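PDB 4LWP: arginine N-methyltransferase, putative from Trypanosoma brucei brucei, which probably transfers methyl groups from S-adenosyl-L-methionine to arginine side chains of proteins, histones perhaps among them. Local coordinates for residues A37-F42 and H306-S311; E142-Y147 and T317-T322; F146-E151 and A184-A189; L245-L250 and N265-D270. All coordinates share one frame; numbering follows the deposited sequence.

Contact 1. Residues A37-F42 and H306-S311. With SAH (S-adenosyl-L-homocysteine), chain I.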
# COMPACT_ATOMS: atom_id res chain seq x y z
N ALA A 37 1.21 -12.07 13.12
CA ALA A 37 1.74 -12.98 14.13
C ALA A 37 0.89 -13.00 15.39
O ALA A 37 0.70 -14.06 15.98
CB ALA A 37 3.19 -12.62 14.47
N GLN A 38 0.37 -11.84 15.80
CA GLN A 38 -0.48 -11.79 16.99
C GLN A 38 -1.72 -12.65 16.78
O GLN A 38 -2.13 -13.40 17.66
CB GLN A 38 -0.88 -10.35 17.34
CG GLN A 38 0.32 -9.45 17.67
CD GLN A 38 1.07 -9.94 18.91
OE1 GLN A 38 0.49 -10.03 20.00
NE2 GLN A 38 2.36 -10.24 18.75
N ARG A 39 -2.35 -12.48 15.63
CA ARG A 39 -3.52 -13.24 15.26
C ARG A 39 -3.20 -14.73 15.25
O ARG A 39 -3.87 -15.54 15.89
CB ARG A 39 -4.04 -12.79 13.90
CG ARG A 39 -5.38 -13.34 13.51
CD ARG A 39 -5.69 -13.13 12.03
NE ARG A 39 -5.07 -14.17 11.20
CZ ARG A 39 -5.74 -15.20 10.68
NH1 ARG A 39 -7.05 -15.33 10.90
NH2 ARG A 39 -5.09 -16.10 9.96
N MET A 40 -2.12 -15.08 14.56
CA MET A 40 -1.73 -16.48 14.45
C MET A 40 -1.42 -17.09 15.80
O MET A 40 -1.81 -18.22 16.09
CB MET A 40 -0.51 -16.62 13.54
CG MET A 40 -0.80 -16.18 12.12
SD MET A 40 -1.90 -17.37 11.32
CE MET A 40 -0.62 -18.58 10.91
N SER A 41 -0.76 -16.31 16.64
CA SER A 41 -0.31 -16.85 17.92
C SER A 41 -1.47 -17.13 18.87
O SER A 41 -1.48 -18.16 19.54
CB SER A 41 0.69 -15.88 18.56
OG SER A 41 1.37 -16.50 19.63
N PHE A 42 -2.45 -16.23 18.92
CA PHE A 42 -3.64 -16.45 19.73
C PHE A 42 -4.36 -17.78 19.37
O PHE A 42 -4.70 -18.56 20.26
CB PHE A 42 -4.60 -15.27 19.59
CG PHE A 42 -5.96 -15.52 20.17
CD1 PHE A 42 -6.19 -15.37 21.53
CD2 PHE A 42 -7.01 -15.94 19.35
CE1 PHE A 42 -7.45 -15.61 22.07
CE2 PHE A 42 -8.28 -16.19 19.88
CZ PHE A 42 -8.50 -16.03 21.24
N HIS A 306 -5.50 -16.89 26.95
CA HIS A 306 -4.99 -16.10 25.85
C HIS A 306 -5.96 -14.99 25.42
O HIS A 306 -7.19 -15.17 25.44
CB HIS A 306 -4.65 -17.03 24.70
CG HIS A 306 -3.90 -18.24 25.16
ND1 HIS A 306 -2.59 -18.18 25.59
CD2 HIS A 306 -4.28 -19.53 25.32
CE1 HIS A 306 -2.20 -19.38 25.97
NE2 HIS A 306 -3.21 -20.22 25.82
N THR A 307 -5.38 -13.84 25.09
CA THR A 307 -6.12 -12.69 24.62
C THR A 307 -5.49 -12.17 23.33
O THR A 307 -4.27 -12.03 23.23
CB THR A 307 -6.14 -11.58 25.69
OG1 THR A 307 -6.85 -12.06 26.84
CG2 THR A 307 -6.83 -10.33 25.19
N LEU A 308 -6.32 -11.93 22.31
CA LEU A 308 -5.85 -11.24 21.11
C LEU A 308 -6.39 -9.83 21.14
O LEU A 308 -7.61 -9.62 21.20
CB LEU A 308 -6.27 -11.98 19.84
CG LEU A 308 -6.12 -11.20 18.53
CD1 LEU A 308 -4.65 -10.82 18.21
CD2 LEU A 308 -6.72 -11.99 17.40
N SER A 309 -5.48 -8.85 21.15
CA SER A 309 -5.83 -7.45 21.33
C SER A 309 -5.44 -6.60 20.14
O SER A 309 -4.39 -6.81 19.55
CB SER A 309 -5.15 -6.90 22.59
OG SER A 309 -5.41 -5.52 22.74
N THR A 310 -6.28 -5.63 19.79
CA THR A 310 -5.97 -4.74 18.70
C THR A 310 -5.84 -3.31 19.19
O THR A 310 -5.84 -2.36 18.41
CB THR A 310 -7.04 -4.81 17.61
OG1 THR A 310 -8.30 -4.32 18.13
CG2 THR A 310 -7.21 -6.27 17.16
N SER A 311 -5.64 -3.18 20.49
CA SER A 311 -5.37 -1.89 21.11
C SER A 311 -4.11 -1.24 20.54
O SER A 311 -3.16 -1.93 20.14
CB SER A 311 -5.24 -2.08 22.63
OG SER A 311 -4.35 -1.13 23.21
N SAH I . -10.05 -19.13 9.02
CA SAH I . -9.08 -18.51 8.14
CB SAH I . -9.73 -17.46 7.25
CG SAH I . -10.76 -16.52 7.89
SD SAH I . -11.21 -15.21 6.72
C SAH I . -7.97 -17.92 8.98
O SAH I . -6.88 -17.62 8.47
OXT SAH I . -8.15 -17.75 10.20
C5' SAH I . -12.94 -15.75 6.72
C4' SAH I . -13.29 -16.72 5.59
O4' SAH I . -14.65 -17.08 5.73
C3' SAH I . -13.14 -16.21 4.16
O3' SAH I . -12.32 -17.13 3.45
C2' SAH I . -14.55 -16.25 3.57
O2' SAH I . -14.60 -16.77 2.27
C1' SAH I . -15.25 -17.23 4.48
N9 SAH I . -16.68 -16.98 4.71
C8 SAH I . -17.26 -15.78 5.04
N7 SAH I . -18.58 -16.00 5.20
C5 SAH I . -18.84 -17.32 5.01
C6 SAH I . -20.01 -18.05 5.07
N6 SAH I . -21.17 -17.44 5.36
N1 SAH I . -19.97 -19.41 4.81
C2 SAH I . -18.76 -20.03 4.51
N3 SAH I . -17.59 -19.29 4.45
C4 SAH I . -17.64 -17.95 4.70
O HOH W 1 -2.65 -9.37 21.28
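Phe-42 lays one face of its ring over the start of the Leu-308 side chain: CB of Leu-308 stands 4.0 Å from the centroid of that ring and 29° off its normal, a CH-pi contact. The ring is brought there by a first torsion that sets CG anti to the backbone N (chi1 169°), reaching away from helix 37-49 toward strand 306-309. The two side chains cross at about a right angle. At its edge the same ring meets backbone, CE1 of Phe-42 lying 3.4 Å from O of His-306.

Beyond its CB, Leu-308 forks over the preceding helical turn. Its CD1 rests against the peptide between Gln-38 and Arg-39, 3.6 Å from the carbonyl O of Gln-38, while CD2 comes to 4.0 Å from CA of Arg-39. Segments 37-42 and 306-309 run nearly antiparallel (157°). At the margin a water accepts a hydrogen bond from N of Ser-309 at 2.9 Å and gives a weak one to OE1 of Gln-38.

Arg-39 starts away from the strand, and its guanidinium reaches S-adenosyl-L-homocysteine. NH1 of Arg-39 donates to OXT of the ligand at 2.7 Å and NH2 of Arg-39 to its O at 2.8 Å, with the carboxylate carbon in the guanidinium plane, a two-pronged grip. NH1 also forms a salt bridge with Glu-142, and NE bonds to the carbonyl of Met-33. The helix therefore divides its chemistry: mostly apolar packing joins it to the strand, while the guanidinium, held by several polar partners, probably offsets the charge of the ligand's carboxylate.

Contact 2. Residues E142-Y147 and T317-T322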
# COMPACT_ATOMS: atom_id res chain seq x y z
N GLU A 142 -12.59 -17.35 12.78
CA GLU A 142 -11.97 -16.06 12.87
C GLU A 142 -12.83 -15.08 12.08
O GLU A 142 -12.65 -14.89 10.88
CB GLU A 142 -10.54 -16.12 12.36
CG GLU A 142 -9.66 -15.04 12.92
CD GLU A 142 -9.92 -13.72 12.29
OE1 GLU A 142 -10.86 -13.02 12.75
OE2 GLU A 142 -9.21 -13.39 11.31
N TRP A 143 -13.76 -14.48 12.80
CA TRP A 143 -14.87 -13.75 12.22
C TRP A 143 -14.78 -12.26 12.41
O TRP A 143 -15.64 -11.52 11.94
CB TRP A 143 -16.18 -14.25 12.83
CG TRP A 143 -16.13 -14.27 14.33
CD1 TRP A 143 -15.78 -15.33 15.13
CD2 TRP A 143 -16.39 -13.17 15.22
NE1 TRP A 143 -15.82 -14.96 16.45
CE2 TRP A 143 -16.20 -13.64 16.53
CE3 TRP A 143 -16.79 -11.85 15.03
CZ2 TRP A 143 -16.40 -12.83 17.65
CZ3 TRP A 143 -16.99 -11.05 16.13
CH2 TRP A 143 -16.79 -11.54 17.43
N MET A 144 -13.78 -11.82 13.16
CA MET A 144 -13.75 -10.45 13.62
C MET A 144 -13.54 -9.45 12.51
O MET A 144 -12.65 -9.60 11.67
CB MET A 144 -12.67 -10.26 14.68
CG MET A 144 -12.95 -11.04 15.98
SD MET A 144 -12.46 -12.77 15.93
CE MET A 144 -10.68 -12.56 15.92
N GLY A 145 -14.38 -8.42 12.50
CA GLY A 145 -14.16 -7.32 11.59
C GLY A 145 -13.55 -6.17 12.36
O GLY A 145 -13.06 -6.33 13.49
N PHE A 146 -13.54 -5.01 11.71
CA PHE A 146 -13.16 -3.78 12.36
C PHE A 146 -14.16 -3.54 13.50
O PHE A 146 -15.37 -3.70 13.32
CB PHE A 146 -13.14 -2.65 11.34
CG PHE A 146 -12.22 -2.92 10.18
CD1 PHE A 146 -10.83 -2.81 10.32
CD2 PHE A 146 -12.74 -3.28 8.93
CE1 PHE A 146 -9.98 -3.05 9.25
CE2 PHE A 146 -11.88 -3.52 7.85
CZ PHE A 146 -10.51 -3.41 8.00
N TYR A 147 -13.63 -3.17 14.66
CA TYR A 147 -14.34 -3.23 15.94
C TYR A 147 -15.31 -4.40 16.04
O TYR A 147 -16.47 -4.21 16.44
CB TYR A 147 -15.09 -1.92 16.25
CG TYR A 147 -15.86 -1.29 15.13
CD1 TYR A 147 -15.23 -0.52 14.17
CD2 TYR A 147 -17.24 -1.43 15.06
CE1 TYR A 147 -15.94 0.07 13.13
CE2 TYR A 147 -17.97 -0.82 14.04
CZ TYR A 147 -17.31 -0.07 13.09
OH TYR A 147 -18.03 0.52 12.07
N THR A 317 -1.64 -5.20 14.42
CA THR A 317 -2.35 -6.32 13.78
C THR A 317 -2.93 -5.80 12.48
O THR A 317 -2.93 -4.59 12.26
CB THR A 317 -3.50 -6.89 14.64
OG1 THR A 317 -4.59 -5.96 14.61
CG2 THR A 317 -3.05 -7.14 16.09
N HIS A 318 -3.45 -6.68 11.63
CA HIS A 318 -3.99 -6.24 10.33
C HIS A 318 -5.28 -5.44 10.50
O HIS A 318 -5.68 -4.73 9.59
CB HIS A 318 -4.22 -7.44 9.40
CG HIS A 318 -5.43 -8.26 9.72
ND1 HIS A 318 -5.44 -9.21 10.72
CD2 HIS A 318 -6.66 -8.28 9.16
CE1 HIS A 318 -6.63 -9.78 10.76
NE2 HIS A 318 -7.39 -9.23 9.83
N TRP A 319 -5.91 -5.55 11.68
CA TRP A 319 -7.09 -4.72 12.00
C TRP A 319 -6.77 -3.24 12.27
O TRP A 319 -7.63 -2.38 12.09
CB TRP A 319 -7.82 -5.29 13.22
CG TRP A 319 -8.59 -6.57 12.97
CD1 TRP A 319 -9.83 -6.69 12.39
CD2 TRP A 319 -8.18 -7.91 13.31
NE1 TRP A 319 -10.20 -8.01 12.34
CE2 TRP A 319 -9.22 -8.78 12.90
CE3 TRP A 319 -7.05 -8.45 13.93
CZ2 TRP A 319 -9.14 -10.16 13.09
CZ3 TRP A 319 -6.97 -9.81 14.11
CH2 TRP A 319 -8.02 -10.66 13.69
N LYS A 320 -5.54 -2.93 12.68
CA LYS A 320 -5.20 -1.56 13.14
C LYS A 320 -6.20 -1.10 14.23
O LYS A 320 -6.56 -1.88 15.10
CB LYS A 320 -5.19 -0.59 11.95
CG LYS A 320 -4.27 -1.07 10.83
CD LYS A 320 -4.53 -0.34 9.53
CE LYS A 320 -3.54 -0.76 8.45
NZ LYS A 320 -2.17 -0.20 8.65
N GLN A 321 -6.61 0.18 14.21
CA GLN A 321 -7.75 0.65 15.00
C GLN A 321 -8.63 1.54 14.14
O GLN A 321 -8.22 1.97 13.07
CB GLN A 321 -7.31 1.41 16.26
CG GLN A 321 -6.52 0.57 17.27
CD GLN A 321 -5.04 0.68 16.97
OE1 GLN A 321 -4.54 1.76 16.65
NE2 GLN A 321 -4.33 -0.45 17.03
N THR A 322 -9.82 1.83 14.64
CA THR A 322 -10.78 2.66 13.93
C THR A 322 -11.02 3.92 14.75
O THR A 322 -11.25 3.85 15.96
CB THR A 322 -12.10 1.92 13.69
OG1 THR A 322 -11.86 0.81 12.81
CG2 THR A 322 -13.14 2.83 13.05
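One face of the Trp-319 indole is met near its rim by CE1 of His-318, 3.1 Å above the plane, while oxygens from 142-147 gather at its edge. NE1 of Trp-319 donates to O of Met-144 at 3.0 Å with an N-H...O angle of 159°. The acceptor lies in the indole plane, but from the acceptor's side the donor sits well above the carbonyl plane, 67° out of it. Along the six-membered ring, OE1 of Glu-142 approaches CZ2 of Trp-319 to 3.4 Å, the carboxylate turned 71° from the indole.

Glu-142 is bent at its second torsion, and OE1 curls back to accept from N of Met-144 at 3.2 Å; OE2 is engaged by Arg-39 in a salt bridge. Met-144 adds CB at 3.9 Å from CZ2 of Trp-319. Farther along, Phe-146 meets O of Trp-319 at its ring edge, CD1 3.7 Å away, and the Tyr-147 ring turns an edge to OG1 of Thr-322, 3.9 Å from CD1 of Tyr-147.

Residues 317-320 form a type I beta turn that presents this tryptophan, and Asp-36 binds ND1 of His-318. A loop carrying an acidic residue after strand 136-141, packed against a His-Trp turn of the C-terminal region, is consistent with the double-E and THW loops that border the active site in protein arginine methyltransferases.

Contact 3. Residues F146-E151 and A184-A189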
# COMPACT_ATOMS: atom_id res chain seq x y z
N PHE A 146 -13.54 -5.01 11.71
CA PHE A 146 -13.16 -3.78 12.36
C PHE A 146 -14.16 -3.54 13.50
O PHE A 146 -15.37 -3.70 13.32
CB PHE A 146 -13.14 -2.65 11.34
CG PHE A 146 -12.22 -2.92 10.18
CD1 PHE A 146 -10.83 -2.81 10.32
CD2 PHE A 146 -12.74 -3.28 8.93
CE1 PHE A 146 -9.98 -3.05 9.25
CE2 PHE A 146 -11.88 -3.52 7.85
CZ PHE A 146 -10.51 -3.41 8.00
N TYR A 147 -13.63 -3.17 14.66
CA TYR A 147 -14.34 -3.23 15.94
C TYR A 147 -15.31 -4.40 16.04
O TYR A 147 -16.47 -4.21 16.44
CB TYR A 147 -15.09 -1.92 16.25
CG TYR A 147 -15.86 -1.29 15.13
CD1 TYR A 147 -15.23 -0.52 14.17
CD2 TYR A 147 -17.24 -1.43 15.06
CE1 TYR A 147 -15.94 0.07 13.13
CE2 TYR A 147 -17.97 -0.82 14.04
CZ TYR A 147 -17.31 -0.07 13.09
OH TYR A 147 -18.03 0.52 12.07
N LEU A 148 -14.81 -5.59 15.70
CA LEU A 148 -15.55 -6.84 15.79
C LEU A 148 -16.70 -7.02 14.81
O LEU A 148 -17.00 -8.14 14.41
CB LEU A 148 -16.27 -7.00 17.14
CG LEU A 148 -15.52 -7.32 18.43
CD1 LEU A 148 -16.53 -7.58 19.58
CD2 LEU A 148 -14.57 -8.49 18.19
N PHE A 149 -17.29 -5.98 14.35
CA PHE A 149 -18.61 -6.02 13.73
C PHE A 149 -18.57 -5.63 12.24
O PHE A 149 -19.25 -6.26 11.43
CB PHE A 149 -19.67 -5.16 14.43
CG PHE A 149 -19.92 -5.57 15.84
CD1 PHE A 149 -20.62 -6.75 16.13
CD2 PHE A 149 -19.47 -4.78 16.90
CE1 PHE A 149 -20.85 -7.14 17.45
CE2 PHE A 149 -19.69 -5.16 18.22
CZ PHE A 149 -20.38 -6.33 18.50
N HIS A 150 -17.78 -4.61 11.89
CA HIS A 150 -17.83 -4.06 10.53
C HIS A 150 -16.97 -4.86 9.57
O HIS A 150 -15.75 -4.92 9.71
CB HIS A 150 -17.37 -2.59 10.53
CG HIS A 150 -17.50 -1.92 9.20
ND1 HIS A 150 -18.73 -1.68 8.61
CD2 HIS A 150 -16.57 -1.45 8.33
CE1 HIS A 150 -18.54 -1.09 7.44
NE2 HIS A 150 -17.24 -0.94 7.25
N GLU A 151 -17.64 -5.43 8.57
CA GLU A 151 -17.04 -6.35 7.61
C GLU A 151 -16.60 -7.64 8.26
O GLU A 151 -15.67 -8.27 7.81
CB GLU A 151 -15.84 -5.69 6.89
CG GLU A 151 -16.24 -4.42 6.21
CD GLU A 151 -15.14 -3.84 5.39
OE1 GLU A 151 -14.08 -4.51 5.27
OE2 GLU A 151 -15.34 -2.73 4.87
N ALA A 184 -15.62 -11.74 23.49
CA ALA A 184 -15.15 -10.59 22.74
C ALA A 184 -15.56 -9.31 23.42
O ALA A 184 -16.66 -9.23 23.97
CB ALA A 184 -15.67 -10.63 21.32
N THR A 185 -14.68 -8.31 23.40
CA THR A 185 -14.97 -7.01 23.98
C THR A 185 -14.61 -5.87 23.03
O THR A 185 -13.55 -5.91 22.40
CB THR A 185 -14.20 -6.82 25.29
OG1 THR A 185 -14.52 -7.89 26.17
CG2 THR A 185 -14.55 -5.49 25.94
N VAL A 186 -15.47 -4.86 22.91
CA VAL A 186 -15.14 -3.60 22.20
C VAL A 186 -14.64 -2.52 23.18
O VAL A 186 -15.32 -2.25 24.16
CB VAL A 186 -16.38 -3.06 21.44
CG1 VAL A 186 -16.17 -1.61 20.98
CG2 VAL A 186 -16.77 -3.99 20.28
N PHE A 187 -13.47 -1.92 22.93
CA PHE A 187 -12.96 -0.84 23.79
C PHE A 187 -12.96 0.52 23.07
O PHE A 187 -12.77 0.59 21.85
CB PHE A 187 -11.53 -1.14 24.28
CG PHE A 187 -11.42 -2.35 25.16
CD1 PHE A 187 -11.61 -2.26 26.54
CD2 PHE A 187 -11.10 -3.59 24.62
CE1 PHE A 187 -11.51 -3.37 27.34
CE2 PHE A 187 -10.99 -4.70 25.43
CZ PHE A 187 -11.20 -4.59 26.79
N VAL A 188 -13.15 1.60 23.83
CA VAL A 188 -13.22 2.96 23.30
C VAL A 188 -12.33 3.89 24.12
O VAL A 188 -12.26 3.73 25.33
CB VAL A 188 -14.65 3.52 23.36
CG1 VAL A 188 -14.74 4.88 22.69
CG2 VAL A 188 -15.59 2.57 22.71
N ALA A 189 -11.68 4.87 23.48
CA ALA A 189 -10.91 5.87 24.23
C ALA A 189 -10.92 7.20 23.51
O ALA A 189 -10.85 7.23 22.28
CB ALA A 189 -9.47 5.39 24.46
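Leu-148 is directed at strand 178-191 and spans two of its residues, both reaching up from the same face. Its CD1 rests 3.6 Å from CB of Ala-184 and 3.7 Å from CG2 of Val-186, and CD2 of Leu-148 also approaches CB of Ala-184, at 3.9 Å. The leucine and Val-186 are inclined to one another rather than aligned, and the methyl ends do the touching. With CG anti to the carbonyl carbon and the second torsion extended (chi2 -173°), the fork is held out far enough from its loop to reach both partners.

Val-186 presents a single methyl to three residues of the loop. Besides Leu-148, its CG2 meets CE2 of Phe-149 at 3.8 Å, an oblique approach to the ring, and the carbonyl O of Tyr-147 at 3.9 Å. Phe-149 in turn has CB of Leu-148 over one face, 3.9 Å above the plane and offset toward the rim, which ties the two loop side chains together before they reach the strand. The valine first torsion (chi1 166°) places CG1 anti to the backbone N and leaves CG2 on the loop side. Phe-299 and Trp-143 add to the surroundings of Leu-148.

Within the loop, O of Phe-146 accepts from N of Phe-149 at 3.2 Å and from N of His-150 at 2.9 Å. Two successive residues, Phe-149 and His-150, are thus set opposite the single Phe-146, the pattern of a classic beta bulge, in a chain that bends sharply and sets Leu-148 and Phe-149 against a strand of the large mixed sheet.

Contact 4. Residues L245-L250 and N265-D270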
# COMPACT_ATOMS: atom_id res chain seq x y z
N LEU A 245 -12.09 2.31 27.81
CA LEU A 245 -13.13 1.65 28.59
C LEU A 245 -13.86 0.66 27.72
O LEU A 245 -13.96 0.82 26.49
CB LEU A 245 -14.12 2.67 29.18
CG LEU A 245 -13.56 3.64 30.24
CD1 LEU A 245 -14.60 4.65 30.64
CD2 LEU A 245 -13.12 2.86 31.46
N SER A 246 -14.37 -0.37 28.37
CA SER A 246 -15.20 -1.38 27.74
C SER A 246 -16.53 -0.79 27.32
O SER A 246 -17.17 -0.09 28.10
CB SER A 246 -15.44 -2.54 28.69
OG SER A 246 -16.30 -3.44 28.02
N LEU A 247 -16.93 -1.05 26.08
CA LEU A 247 -18.18 -0.51 25.55
C LEU A 247 -19.23 -1.59 25.38
O LEU A 247 -20.41 -1.40 25.70
CB LEU A 247 -17.92 0.17 24.21
CG LEU A 247 -19.16 0.81 23.58
CD1 LEU A 247 -19.53 2.09 24.33
CD2 LEU A 247 -18.89 1.14 22.13
N ILE A 248 -18.79 -2.72 24.84
CA ILE A 248 -19.64 -3.82 24.47
C ILE A 248 -18.84 -5.09 24.73
O ILE A 248 -17.66 -5.15 24.40
CB ILE A 248 -20.08 -3.74 22.97
CG1 ILE A 248 -21.10 -2.61 22.78
CG2 ILE A 248 -20.63 -5.08 22.47
CD1 ILE A 248 -21.47 -2.38 21.37
N GLU A 249 -19.46 -6.05 25.40
CA GLU A 249 -18.82 -7.33 25.67
C GLU A 249 -19.71 -8.50 25.19
O GLU A 249 -20.92 -8.47 25.38
CB GLU A 249 -18.52 -7.45 27.17
CG GLU A 249 -17.57 -8.59 27.51
CD GLU A 249 -17.32 -8.72 29.02
OE1 GLU A 249 -17.42 -7.68 29.73
OE2 GLU A 249 -17.04 -9.86 29.48
N LEU A 250 -19.12 -9.53 24.57
CA LEU A 250 -19.90 -10.64 24.04
C LEU A 250 -19.47 -11.99 24.59
O LEU A 250 -18.29 -12.31 24.62
CB LEU A 250 -19.79 -10.69 22.52
CG LEU A 250 -20.26 -9.50 21.68
CD1 LEU A 250 -20.12 -9.86 20.21
CD2 LEU A 250 -21.72 -9.14 22.04
N ASN A 265 -23.86 1.95 24.11
CA ASN A 265 -23.58 2.09 25.52
C ASN A 265 -23.09 3.49 25.80
O ASN A 265 -22.78 4.24 24.86
CB ASN A 265 -22.55 1.07 25.97
CG ASN A 265 -22.69 0.73 27.43
OD1 ASN A 265 -23.63 1.17 28.08
ND2 ASN A 265 -21.75 -0.05 27.96
N THR A 266 -23.04 3.85 27.08
CA THR A 266 -22.49 5.14 27.47
C THR A 266 -21.34 4.88 28.44
O THR A 266 -21.51 4.14 29.41
CB THR A 266 -23.54 6.06 28.12
OG1 THR A 266 -24.63 6.25 27.20
CG2 THR A 266 -22.92 7.43 28.44
N VAL A 267 -20.17 5.44 28.14
CA VAL A 267 -19.00 5.32 29.00
C VAL A 267 -18.54 6.68 29.53
O VAL A 267 -18.73 7.72 28.88
CB VAL A 267 -17.84 4.64 28.25
CG1 VAL A 267 -18.20 3.20 27.92
CG2 VAL A 267 -17.54 5.39 26.98
N HIS A 268 -17.92 6.67 30.70
CA HIS A 268 -17.48 7.90 31.37
C HIS A 268 -16.00 7.90 31.63
O HIS A 268 -15.53 7.13 32.47
CB HIS A 268 -18.23 8.09 32.69
CG HIS A 268 -19.70 8.30 32.52
ND1 HIS A 268 -20.59 7.25 32.45
CD2 HIS A 268 -20.42 9.43 32.35
CE1 HIS A 268 -21.81 7.73 32.27
NE2 HIS A 268 -21.73 9.05 32.21
N PHE A 269 -15.28 8.76 30.92
CA PHE A 269 -13.84 8.87 31.11
C PHE A 269 -13.45 9.87 32.19
O PHE A 269 -13.71 11.07 32.08
CB PHE A 269 -13.18 9.24 29.77
CG PHE A 269 -13.45 8.24 28.69
CD1 PHE A 269 -12.72 7.07 28.63
CD2 PHE A 269 -14.46 8.45 27.77
CE1 PHE A 269 -12.97 6.12 27.63
CE2 PHE A 269 -14.73 7.51 26.76
CZ PHE A 269 -13.98 6.35 26.70
N ASP A 270 -12.80 9.37 33.23
CA ASP A 270 -12.24 10.26 34.25
C ASP A 270 -10.86 10.73 33.81
O ASP A 270 -9.90 9.97 33.87
CB ASP A 270 -12.17 9.56 35.61
CG ASP A 270 -11.79 10.51 36.74
OD1 ASP A 270 -11.30 11.65 36.48
OD2 ASP A 270 -11.96 10.12 37.91
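A first torsion that puts CG of Asn-265 anti to its own N (chi1 -153°) carries the carboxamide across to strand 245-251, where ND2 of Asn-265 donates to the carbonyl O of Leu-247 at 3.0 Å. The N-H...O angle is 148°, and the donor is tilted 28° from the carbonyl plane. Leu-247, its CG likewise anti to the backbone N, runs past the asparagine in the opposite direction and sets CD1 3.6 Å from CB of Asn-265.

The apolar part continues along 265-270. CD1 of Leu-247 also touches CG1 of Val-267, 4.0 Å away, and that same CG1 lies 3.5 Å from O of Ser-246. Leu-245 slides past Phe-269 with its CD1 over one face of the ring, 4.1 Å from the centroid, a CH-pi contact; CG of Leu-245 comes to 3.6 Å from CE1 of Phe-269. His-242 meets the Phe-269 ring edge-to-face.

Segments 245-250 and 265-270 belong to different sheets: strand 245-251 pairs with 178-191, where a classic beta bulge places Leu-247 and Ile-248 together opposite Val-186, whereas 263-270 pairs with 344-353. The bond between the segments is accordingly made by a side chain, from amide to carbonyl. One directional polar link thus fixes Asn-265 against the bulged strand, while van der Waals contacts, chiefly among Leu-245, Leu-247, Val-267 and Phe-269, make up the rest of the interface between these segments.

Contacts 1 and 2 meet at the ligand end: NH1 of Arg-39 and OE2 of Glu-142 form a salt bridge of 2.9 Å, and the Glu-142 side chain lies about 4 Å from S-adenosyl-L-homocysteine. A probable hydrogen bond of 2.8 Å from NE2 of Gln-321 to O of Thr-310 joins their other segments. Contact 3 shares Phe-146 and Tyr-147 with contact 2, centres 7 Å apart, but its Leu-148 side chain is about 14 Å from the ligand. Contact 4 is remote from the ligand-binding Arg-39 of contact 1, the centres of the two contacts 21 Å apart; neighbouring strands 178-191 and 245-251 connect it to contact 3, with centres 11 Å apart. All four contacts reach the large mixed sheet.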